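Ribonuclease H (Uncultured organism, PDB 3U3G) probably hydrolyses the RNA strand of RNA/DNA hybrids, as ribonucleases H of type 1 do. Local coordinates at residues M1-D9 against I21-K29; V72-R83 against N113-N124. All coordinates share one frame; numbering follows the deposited sequence. Where two conformers were deposited one is given.

Interaction 1: M1-D9 against I21-K29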
loop_
_atom_site.group_PDB
_atom_site.type_symbol
_atom_site.label_atom_id
_atom_site.label_comp_id
_atom_site.label_asym_id
_atom_site.label_seq_id
_atom_site.Cartn_x
_atom_site.Cartn_y
_atom_site.Cartn_z
ATOM N N MET A 1 -16.543 -9.940 7.470
ATOM C CA MET A 1 -16.535 -8.477 7.203
ATOM C C MET A 1 -17.575 -8.109 6.132
ATOM O O MET A 1 -17.999 -8.974 5.358
ATOM C CB MET A 1 -15.124 -8.024 6.802
ATOM C CG MET A 1 -14.739 -8.299 5.361
ATOM S SD MET A 1 -14.403 -10.036 4.994
ATOM C CE MET A 1 -13.086 -10.366 6.158
ATOM N N ASN A 2 -17.908 -6.818 6.028
ATOM C CA ASN A 2 -18.672 -6.291 4.887
ATOM C C ASN A 2 -17.876 -5.313 4.032
ATOM O O ASN A 2 -18.333 -4.881 2.977
ATOM C CB ASN A 2 -19.957 -5.597 5.358
ATOM C CG ASN A 2 -20.797 -6.474 6.260
ATOM O OD1 ASN A 2 -21.548 -5.973 7.095
ATOM N ND2 ASN A 2 -20.781 -7.778 6.001
ATOM N N LYS A 3 -16.746 -4.861 4.552
ATOM C CA LYS A 3 -15.817 -4.088 3.751
ATOM C C LYS A 3 -14.429 -4.376 4.243
ATOM O O LYS A 3 -14.239 -4.763 5.402
ATOM C CB LYS A 3 -16.099 -2.589 3.877
ATOM C CG LYS A 3 -15.322 -1.731 2.876
ATOM C CD LYS A 3 -15.494 -0.240 3.143
ATOM C CE LYS A 3 -16.945 0.115 3.420
ATOM N NZ LYS A 3 -17.273 1.487 2.941
ATOM N N ILE A 4 -13.477 -4.300 3.324
ATOM C CA ILE A 4 -12.071 -4.429 3.653
ATOM C C ILE A 4 -11.397 -3.084 3.423
ATOM O O ILE A 4 -11.492 -2.513 2.334
ATOM C CB ILE A 4 -11.403 -5.524 2.800
ATOM C CG1 ILE A 4 -11.965 -6.900 3.172
ATOM C CG2 ILE A 4 -9.888 -5.507 2.998
ATOM C CD1 ILE A 4 -11.473 -8.045 2.255
ATOM N N ILE A 5 -10.845 -2.521 4.492
ATOM C CA ILE A 5 -10.174 -1.228 4.433
ATOM C C ILE A 5 -8.677 -1.437 4.602
ATOM O O ILE A 5 -8.228 -2.057 5.576
ATOM C CB ILE A 5 -10.686 -0.268 5.543
ATOM C CG1 ILE A 5 -12.195 -0.046 5.393
ATOM C CG2 ILE A 5 -9.945 1.075 5.466
ATOM C CD1 ILE A 5 -12.829 0.595 6.602
ATOM N N ILE A 6 -7.907 -0.946 3.639
ATOM C CA ILE A 6 -6.465 -1.144 3.602
ATOM C C ILE A 6 -5.784 0.208 3.773
ATOM O O ILE A 6 -6.242 1.202 3.203
ATOM C CB ILE A 6 -6.035 -1.745 2.248
ATOM C CG1 ILE A 6 -6.702 -3.104 2.009
ATOM C CG2 ILE A 6 -4.519 -1.889 2.186
ATOM C CD1 ILE A 6 -6.503 -3.656 0.607
ATOM N N TYR A 7 -4.780 0.281 4.645
ATOM C CA TYR A 7 -3.880 1.435 4.713
ATOM C C TYR A 7 -2.505 0.972 4.270
ATOM O O TYR A 7 -2.024 -0.075 4.724
ATOM C CB TYR A 7 -3.745 1.950 6.151
ATOM C CG TYR A 7 -5.053 2.307 6.815
ATOM C CD1 TYR A 7 -5.951 1.313 7.203
ATOM C CD2 TYR A 7 -5.453 3.635 6.920
ATOM C CE1 TYR A 7 -7.157 1.635 7.826
ATOM C CE2 TYR A 7 -6.662 3.965 7.526
ATOM C CZ TYR A 7 -7.524 2.966 7.922
ATOM O OH TYR A 7 -8.767 3.283 8.467
ATOM N N THR A 8 -1.848 1.748 3.425
ATOM C CA THR A 8 -0.481 1.404 3.054
ATOM C C THR A 8 0.460 2.566 3.259
ATOM O O THR A 8 0.048 3.726 3.188
ATOM C CB THR A 8 -0.348 0.909 1.596
ATOM O OG1 THR A 8 -0.605 1.993 0.692
ATOM C CG2 THR A 8 -1.324 -0.237 1.307
ATOM N N ASP A 9 1.723 2.249 3.492
ATOM C CA ASP A 9 2.785 3.244 3.486
ATOM C C ASP A 9 4.092 2.544 3.118
ATOM O O ASP A 9 4.260 1.333 3.326
ATOM C CB ASP A 9 2.905 3.909 4.870
ATOM C CG ASP A 9 3.647 5.246 4.834
ATOM O OD1 ASP A 9 3.859 5.815 3.743
ATOM O OD2 ASP A 9 4.011 5.741 5.924
ATOM N N ILE A 21 7.990 -1.412 4.054
ATOM C CA ILE A 21 6.579 -1.244 3.703
ATOM C C ILE A 21 5.707 -1.590 4.895
ATOM O O ILE A 21 6.113 -2.376 5.767
ATOM C CB ILE A 21 6.183 -2.089 2.476
ATOM C CG1 ILE A 21 6.405 -3.584 2.746
ATOM C CG2 ILE A 21 6.952 -1.596 1.240
ATOM C CD1 ILE A 21 5.968 -4.468 1.624
ATOM N N GLY A 22 4.520 -0.991 4.932
ATOM C CA GLY A 22 3.536 -1.249 5.985
ATOM C C GLY A 22 2.150 -1.314 5.385
ATOM O O GLY A 22 1.802 -0.519 4.514
ATOM N N VAL A 23 1.402 -2.340 5.765
ATOM C CA VAL A 23 0.022 -2.515 5.342
ATOM C C VAL A 23 -0.809 -2.830 6.582
ATOM O O VAL A 23 -0.450 -3.714 7.378
ATOM C CB VAL A 23 -0.116 -3.694 4.353
ATOM C CG1 VAL A 23 -1.567 -3.855 3.915
ATOM C CG2 VAL A 23 0.836 -3.528 3.136
ATOM N N VAL A 24 -1.910 -2.107 6.761
ATOM C CA VAL A 24 -2.887 -2.425 7.794
ATOM C C VAL A 24 -4.203 -2.719 7.094
ATOM O O VAL A 24 -4.635 -1.965 6.204
ATOM C CB VAL A 24 -3.105 -1.230 8.760
ATOM C CG1 VAL A 24 -4.155 -1.572 9.807
ATOM C CG2 VAL A 24 -1.786 -0.804 9.400
ATOM N N ILE A 25 -4.843 -3.814 7.466
ATOM C CA ILE A 25 -6.135 -4.171 6.900
ATOM C C ILE A 25 -7.150 -4.325 8.007
ATOM O O ILE A 25 -6.880 -5.003 9.013
ATOM C CB ILE A 25 -6.073 -5.484 6.094
ATOM C CG1 ILE A 25 -4.866 -5.453 5.145
ATOM C CG2 ILE A 25 -7.395 -5.721 5.352
ATOM C CD1 ILE A 25 -4.799 -6.634 4.180
ATOM N N THR A 26 -8.261 -3.603 7.886
ATOM C CA THR A 26 -9.344 -3.681 8.874
ATOM C C THR A 26 -10.655 -4.063 8.217
ATOM O O THR A 26 -10.833 -3.923 7.002
ATOM C CB THR A 26 -9.538 -2.360 9.675
ATOM O OG1 THR A 26 -10.298 -1.421 8.895
ATOM C CG2 THR A 26 -8.193 -1.748 10.076
ATOM N N ASP A 27 -11.643 -4.392 9.042
ATOM C CA ASP A 27 -13.007 -4.466 8.555
ATOM C C ASP A 27 -13.707 -3.120 8.723
ATOM O O ASP A 27 -13.083 -2.106 9.081
ATOM C CB ASP A 27 -13.778 -5.615 9.227
ATOM C CG ASP A 27 -14.029 -5.387 10.717
ATOM O OD1 ASP A 27 -13.843 -4.273 11.238
ATOM O OD2 ASP A 27 -14.495 -6.348 11.354
ATOM N N GLU A 28 -14.998 -3.111 8.413
ATOM C CA GLU A 28 -15.789 -1.885 8.408
ATOM C C GLU A 28 -16.004 -1.331 9.809
ATOM O O GLU A 28 -16.414 -0.176 9.958
ATOM C CB GLU A 28 -17.136 -2.147 7.728
ATOM C CG GLU A 28 -18.120 -2.965 8.556
ATOM C CD GLU A 28 -17.917 -4.489 8.459
ATOM O OE1 GLU A 28 -16.956 -4.943 7.806
ATOM O OE2 GLU A 28 -18.654 -5.246 9.142
ATOM N N LYS A 29 -15.765 -2.148 10.833
ATOM C CA LYS A 29 -15.881 -1.703 12.225
ATOM C C LYS A 29 -14.560 -1.155 12.738
ATOM O O LYS A 29 -14.459 -0.727 13.884
ATOM C CB LYS A 29 -16.370 -2.838 13.131
ATOM C CG LYS A 29 -17.593 -3.542 12.586
ATOM C CD LYS A 29 -18.168 -4.524 13.582
ATOM C CE LYS A 29 -19.283 -5.329 12.916
ATOM N NZ LYS A 29 -19.890 -6.323 13.847
HETATM O O HOH W 1 -21.113 -4.504 9.826
HETATM O O HOH W 2 -10.378 1.288 9.523
#
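Tyr7 and Val24 face each other as a hydrogen-bonded antiparallel pair in the first beta hairpin of the RNase H fold: Tyr7 N reaches Val24 O at 2.7 Å, and Val24 N returns a bond to Tyr7 O. Ile5 with Thr26 and Asp9 with Gly22 repeat the two-bond pattern, so six backbone bonds fix the register. On the face that carries Tyr7, Val24 and Thr26, the edge of the tyrosine ring meets Val24 O, Tyr7 CD1 lying 3.7 Å from it. Thr26 OG1 sits between its backbone N and carbonyl carbon (chi1 80°), where it donates to Asp27 O and accepts from a water that lies 2.8 Å from Tyr7 OH. On the other face, which carries Ile6, Thr8, Val23 and Ile25, Ile4 CG2 and Ile25 CG2 meet at 3.4 Å, tighter than ordinary van der Waals contact. Farther along, Glu28 bends at chi2 (-84°) and turns its carboxylate back: OE1 accepts from Asn2 N at 2.8 Å and from Lys3 N at 3.3 Å, both from the same face of the group. Outside this shell, helix 45-60 packs through Leu60 against Ile6, whereas helix 125-139 covers Val24 through Leu130. The Asn2 amide stacks on the Glu28 carboxylate, their planes 13° apart, and one water donates to Asn2 OD1 and, at 2.7 Å, to Glu28 OE2.

Interaction 2: V72-R83 against N113-N124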
loop_
_atom_site.group_PDB
_atom_site.type_symbol
_atom_site.label_atom_id
_atom_site.label_comp_id
_atom_site.label_asym_id
_atom_site.label_seq_id
_atom_site.Cartn_x
_atom_site.Cartn_y
_atom_site.Cartn_z
ATOM N N VAL A 72 -13.653 -3.078 -1.306
ATOM C CA VAL A 72 -12.285 -2.850 -0.833
ATOM C C VAL A 72 -11.892 -1.387 -1.064
ATOM O O VAL A 72 -12.057 -0.851 -2.165
ATOM C CB VAL A 72 -11.279 -3.766 -1.572
ATOM C CG1 VAL A 72 -9.887 -3.565 -1.020
ATOM C CG2 VAL A 72 -11.693 -5.225 -1.446
ATOM N N GLU A 73 -11.275 -0.784 -0.063
ATOM C CA GLU A 73 -10.839 0.602 -0.144
ATOM C C GLU A 73 -9.396 0.668 0.343
ATOM O O GLU A 73 -9.065 0.076 1.378
ATOM C CB GLU A 73 -11.750 1.455 0.745
ATOM C CG GLU A 73 -11.370 2.912 0.902
ATOM C CD GLU A 73 -12.455 3.689 1.613
ATOM O OE1 GLU A 73 -13.601 3.692 1.125
ATOM O OE2 GLU A 73 -12.137 4.399 2.577
ATOM N N VAL A 74 -8.556 1.404 -0.385
ATOM C CA VAL A 74 -7.165 1.635 0.012
ATOM C C VAL A 74 -6.981 3.100 0.370
ATOM O O VAL A 74 -7.347 3.982 -0.417
ATOM C CB VAL A 74 -6.190 1.281 -1.130
ATOM C CG1 VAL A 74 -4.773 1.737 -0.763
ATOM C CG2 VAL A 74 -6.212 -0.200 -1.412
ATOM N N ARG A 75 -6.562 3.341 1.607
ATOM C CA ARG A 75 -6.315 4.676 2.140
ATOM C C ARG A 75 -4.826 4.971 2.195
ATOM O O ARG A 75 -4.035 4.153 2.667
ATOM C CB ARG A 75 -6.921 4.801 3.538
ATOM C CG ARG A 75 -8.432 4.641 3.504
ATOM C CD ARG A 75 -9.072 4.633 4.881
ATOM N NE ARG A 75 -10.527 4.502 4.755
ATOM C CZ ARG A 75 -11.371 4.501 5.782
ATOM N NH1 ARG A 75 -10.909 4.622 7.017
ATOM N NH2 ARG A 75 -12.666 4.288 5.566
ATOM N N MET A 76 -4.435 6.110 1.635
ATOM C CA MET A 76 -3.035 6.504 1.584
ATOM C C MET A 76 -2.936 7.957 1.986
ATOM O O MET A 76 -3.794 8.760 1.620
ATOM C CB MET A 76 -2.521 6.377 0.155
ATOM C CG MET A 76 -2.659 4.988 -0.431
ATOM S SD MET A 76 -2.098 4.908 -2.137
ATOM C CE MET A 76 -0.458 4.222 -1.941
ATOM N N ASP A 77 -1.828 8.329 2.618
ATOM C CA ASP A 77 -1.633 9.723 2.974
ATOM C C ASP A 77 -0.845 10.533 1.947
ATOM O O ASP A 77 -0.696 11.747 2.106
ATOM C CB ASP A 77 -1.081 9.883 4.403
ATOM C CG ASP A 77 0.356 9.392 4.554
ATOM O OD1 ASP A 77 0.637 8.272 4.093
ATOM O OD2 ASP A 77 1.056 9.914 5.458
ATOM N N SER A 78 -0.641 9.954 0.772
ATOM C CA SER A 78 -0.047 10.693 -0.337
ATOM C C SER A 78 -1.134 11.036 -1.353
ATOM O O SER A 78 -1.630 10.160 -2.058
ATOM C CB SER A 78 1.035 9.849 -1.019
ATOM O OG SER A 78 1.419 10.430 -2.260
ATOM N N GLU A 79 -1.502 12.310 -1.446
ATOM C CA GLU A 79 -2.507 12.693 -2.414
ATOM C C GLU A 79 -2.020 12.434 -3.842
ATOM O O GLU A 79 -2.785 11.987 -4.696
ATOM C CB GLU A 79 -2.955 14.153 -2.240
ATOM C CG GLU A 79 -4.131 14.464 -3.146
ATOM C CD GLU A 79 -4.744 15.830 -2.939
ATOM O OE1 GLU A 79 -4.282 16.580 -2.063
ATOM O OE2 GLU A 79 -5.747 16.101 -3.631
ATOM N N LEU A 80 -0.747 12.725 -4.103
ATOM C CA LEU A 80 -0.173 12.465 -5.411
ATOM C C LEU A 80 -0.346 11.007 -5.835
ATOM O O LEU A 80 -0.823 10.726 -6.923
ATOM C CB LEU A 80 1.303 12.843 -5.434
ATOM C CG LEU A 80 2.044 12.512 -6.726
ATOM C CD1 LEU A 80 1.456 13.293 -7.880
ATOM C CD2 LEU A 80 3.520 12.828 -6.570
ATOM N N ILE A 81 0.001 10.078 -4.951
ATOM C CA ILE A 81 -0.068 8.677 -5.339
ATOM C C ILE A 81 -1.519 8.227 -5.517
ATOM O O ILE A 81 -1.841 7.509 -6.456
ATOM C CB ILE A 81 0.684 7.777 -4.357
ATOM C CG1 ILE A 81 2.178 8.100 -4.426
ATOM C CG2 ILE A 81 0.452 6.312 -4.725
ATOM C CD1 ILE A 81 2.995 7.414 -3.364
ATOM N N VAL A 82 -2.417 8.751 -4.695
ATOM C CA VAL A 82 -3.838 8.468 -4.898
ATOM C C VAL A 82 -4.332 8.952 -6.263
ATOM O O VAL A 82 -4.956 8.193 -7.007
ATOM C CB VAL A 82 -4.686 9.081 -3.773
ATOM C CG1 VAL A 82 -6.166 8.996 -4.115
ATOM C CG2 VAL A 82 -4.411 8.367 -2.450
ATOM N N ARG A 83 -3.964 10.173 -6.642
ATOM C CA ARG A 83 -4.398 10.690 -7.929
ATOM C C ARG A 83 -3.782 9.929 -9.092
ATOM O O ARG A 83 -4.389 9.800 -10.146
ATOM C CB ARG A 83 -4.129 12.192 -8.043
ATOM C CG ARG A 83 -4.819 13.061 -6.984
ATOM C CD ARG A 83 -6.326 12.832 -6.850
ATOM N NE ARG A 83 -6.793 13.502 -5.627
ATOM C CZ ARG A 83 -7.605 12.975 -4.716
ATOM N NH1 ARG A 83 -8.241 11.805 -4.901
ATOM N NH2 ARG A 83 -7.794 13.621 -3.577
ATOM N N ASN A 113 -13.097 -3.401 -8.409
ATOM C CA ASN A 113 -13.864 -2.332 -7.779
ATOM C C ASN A 113 -13.166 -1.672 -6.601
ATOM O O ASN A 113 -13.761 -0.851 -5.910
ATOM C CB ASN A 113 -15.242 -2.834 -7.370
ATOM C CG ASN A 113 -16.036 -3.353 -8.546
ATOM O OD1 ASN A 113 -16.085 -2.717 -9.606
ATOM N ND2 ASN A 113 -16.521 -4.584 -8.425
ATOM N N LEU A 114 -11.892 -1.992 -6.404
ATOM C CA LEU A 114 -11.045 -1.279 -5.448
ATOM C C LEU A 114 -11.170 0.221 -5.642
ATOM O O LEU A 114 -11.054 0.705 -6.773
ATOM C CB LEU A 114 -9.583 -1.683 -5.656
ATOM C CG LEU A 114 -8.553 -1.019 -4.741
ATOM C CD1 LEU A 114 -8.815 -1.441 -3.302
ATOM C CD2 LEU A 114 -7.149 -1.388 -5.173
ATOM N N VAL A 115 -11.296 0.962 -4.546
ATOM C CA VAL A 115 -11.224 2.420 -4.590
ATOM C C VAL A 115 -10.091 2.950 -3.737
ATOM O O VAL A 115 -9.643 2.280 -2.809
ATOM C CB VAL A 115 -12.529 3.104 -4.195
ATOM C CG1 VAL A 115 -13.636 2.729 -5.159
ATOM C CG2 VAL A 115 -12.908 2.759 -2.784
ATOM N N PHE A 116 -9.544 4.083 -4.147
ATOM C CA PHE A 116 -8.471 4.759 -3.424
ATOM C C PHE A 116 -8.999 6.015 -2.736
ATOM O O PHE A 116 -9.832 6.747 -3.297
ATOM C CB PHE A 116 -7.354 5.156 -4.392
ATOM C CG PHE A 116 -6.623 3.985 -4.989
ATOM C CD1 PHE A 116 -5.451 3.525 -4.406
ATOM C CD2 PHE A 116 -7.028 3.433 -6.193
ATOM C CE1 PHE A 116 -4.779 2.439 -4.940
ATOM C CE2 PHE A 116 -6.365 2.323 -6.718
ATOM C CZ PHE A 116 -5.246 1.836 -6.081
ATOM N N VAL A 117 -8.499 6.278 -1.533
ATOM C CA VAL A 117 -8.927 7.423 -0.745
ATOM C C VAL A 117 -7.718 8.111 -0.129
ATOM O O VAL A 117 -6.881 7.459 0.497
ATOM C CB VAL A 117 -9.870 6.990 0.396
ATOM C CG1 VAL A 117 -10.179 8.157 1.320
ATOM C CG2 VAL A 117 -11.162 6.422 -0.174
ATOM N N HIS A 118 -7.611 9.418 -0.331
ATOM C CA HIS A 118 -6.544 10.211 0.269
ATOM C C HIS A 118 -6.935 10.606 1.691
ATOM O O HIS A 118 -8.023 11.128 1.906
ATOM C CB HIS A 118 -6.265 11.461 -0.576
ATOM C CG HIS A 118 -5.496 12.525 0.139
ATOM N ND1 HIS A 118 -4.272 12.301 0.730
ATOM C CD2 HIS A 118 -5.702 13.861 0.205
ATOM C CE1 HIS A 118 -3.847 13.425 1.285
ATOM N NE2 HIS A 118 -4.664 14.396 0.924
ATOM N N ILE A 119 -6.135 10.189 2.666
ATOM C CA ILE A 119 -6.353 10.553 4.068
ATOM C C ILE A 119 -5.190 11.428 4.566
ATOM O O ILE A 119 -4.087 11.359 4.039
ATOM C CB ILE A 119 -6.471 9.277 4.949
ATOM C CG1 ILE A 119 -5.213 8.405 4.800
ATOM C CG2 ILE A 119 -7.709 8.496 4.548
ATOM C CD1 ILE A 119 -5.125 7.256 5.816
ATOM N N PRO A 120 -5.408 12.186 5.651
ATOM C CA PRO A 120 -4.337 12.934 6.326
ATOM C C PRO A 120 -3.231 12.038 6.892
ATOM O O PRO A 120 -3.494 10.910 7.301
ATOM C CB PRO A 120 -5.071 13.639 7.474
ATOM C CG PRO A 120 -6.499 13.665 7.073
ATOM C CD PRO A 120 -6.731 12.446 6.237
ATOM N N ARG A 121 -2.015 12.569 6.993
ATOM C CA ARG A 121 -0.881 11.780 7.477
ATOM C C ARG A 121 -1.087 11.238 8.893
ATOM O O ARG A 121 -0.733 10.094 9.180
ATOM C CB ARG A 121 0.423 12.579 7.391
ATOM C CG ARG A 121 0.596 13.614 8.489
ATOM C CD ARG A 121 2.058 14.015 8.648
ATOM N NE ARG A 121 2.206 15.224 9.458
ATOM C CZ ARG A 121 1.926 16.450 9.029
ATOM N NH1 ARG A 121 1.514 16.640 7.783
ATOM N NH2 ARG A 121 2.059 17.488 9.842
ATOM N N GLU A 122 -1.765 12.020 9.731
ATOM C CA GLU A 122 -2.111 11.596 11.088
ATOM C C GLU A 122 -2.928 10.308 11.101
ATOM O O GLU A 122 -2.907 9.557 12.074
ATOM C CB GLU A 122 -2.899 12.701 11.806
ATOM C CG GLU A 122 -2.098 13.972 12.084
ATOM C CD GLU A 122 -1.633 14.675 10.815
ATOM O OE1 GLU A 122 -2.401 14.712 9.825
ATOM O OE2 GLU A 122 -0.511 15.230 10.823
ATOM N N LYS A 123 -3.775 10.140 10.092
ATOM C CA LYS A 123 -4.637 8.972 10.017
ATOM C C LYS A 123 -3.888 7.725 9.533
ATOM O O LYS A 123 -4.426 6.628 9.568
ATOM C CB LYS A 123 -5.833 9.252 9.107
ATOM C CG LYS A 123 -6.836 10.237 9.691
ATOM C CD LYS A 123 -7.590 9.629 10.861
ATOM C CE LYS A 123 -8.829 8.882 10.389
ATOM N NZ LYS A 123 -9.897 8.851 11.432
ATOM N N ASN A 124 -2.668 7.901 9.033
ATOM C CA ASN A 124 -1.895 6.762 8.547
ATOM C C ASN A 124 -0.720 6.371 9.449
ATOM O O ASN A 124 0.235 5.720 9.001
ATOM C CB ASN A 124 -1.414 7.018 7.117
ATOM C CG ASN A 124 -1.250 5.735 6.318
ATOM O OD1 ASN A 124 -1.879 4.723 6.627
ATOM N ND2 ASN A 124 -0.548 5.828 5.194
HETATM O O HOH W 3 -14.806 -0.907 -3.304
HETATM O O HOH W 4 -9.397 10.898 -2.180
#
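Val74 and Phe116 pair in register where strand 72-76 meets the parallel strand 115-118, the end of a beta-alpha-beta crossover in the RNase H fold; the short axes diverge by 29°. Five backbone bonds join the chains, among them Val74 N to Val115 O at 2.8 Å. The face of Val74, Met76 and Phe116 is the buried one, closed in by Val82 of helix 79-83 and by Leu53 of helix 45-60. There the Phe116 ring lies beside Val74 and takes an oblique Met-aromatic contact, Met76 SD standing 5.5 Å from the ring centroid. Val82 CG1 packs on Phe116 CB, 4.0 Å away. The face of Glu73, Arg75, Val115 and Val117 is the solvent side, Val115 being exposed and the other three partly so. Here Glu73 CD rests on Val117 CG2 at 3.5 Å. Arg75, with CG beside the backbone N (chi1 -63°) and an extended chain to NE, carries its guanidinium to the Glu73 carboxylate, where NE meets OE2 at 2.7 Å in a salt bridge, the oxygen nearly in the guanidinium plane. A valine in place of Glu73 would probably leave Arg75 NE without its carboxylate mate and free the guanidinium to turn, with the weak bond to Tyr7 OH remaining. At the exposed end, Glu79 CB sits squarely over the His118 ring, a CH-pi contact. Toward helix 125-139, Asn124 ND2, also bonded to Thr8 O, donates to Asp77 OD1 at 2.9 Å, meeting it from above the carboxylate plane.

Overall arrangement
From the N terminus, interaction 1 comes first: strand 3-12 runs out and returns as strand 17-26, closing a short hairpin whose 11 intervening residues include 7 of strand and none of helix. Interaction 2 opens only later, and its 29-residue loop, 19 of them helical, brings 113-124 back beside 72-83. The two are therefore in series, neither enclosing nor crossing the other, yet their centres lie 11 Å apart. They meet in one mixed sheet, where strand 3-12 is central and strand 71-76 is its parallel neighbour; Ile6 N to Glu73 O and Ile6 O to Arg75 N, each 2.7 Å, join them. Together the contacts tie the N-terminal hairpin to the edge strand 115-118.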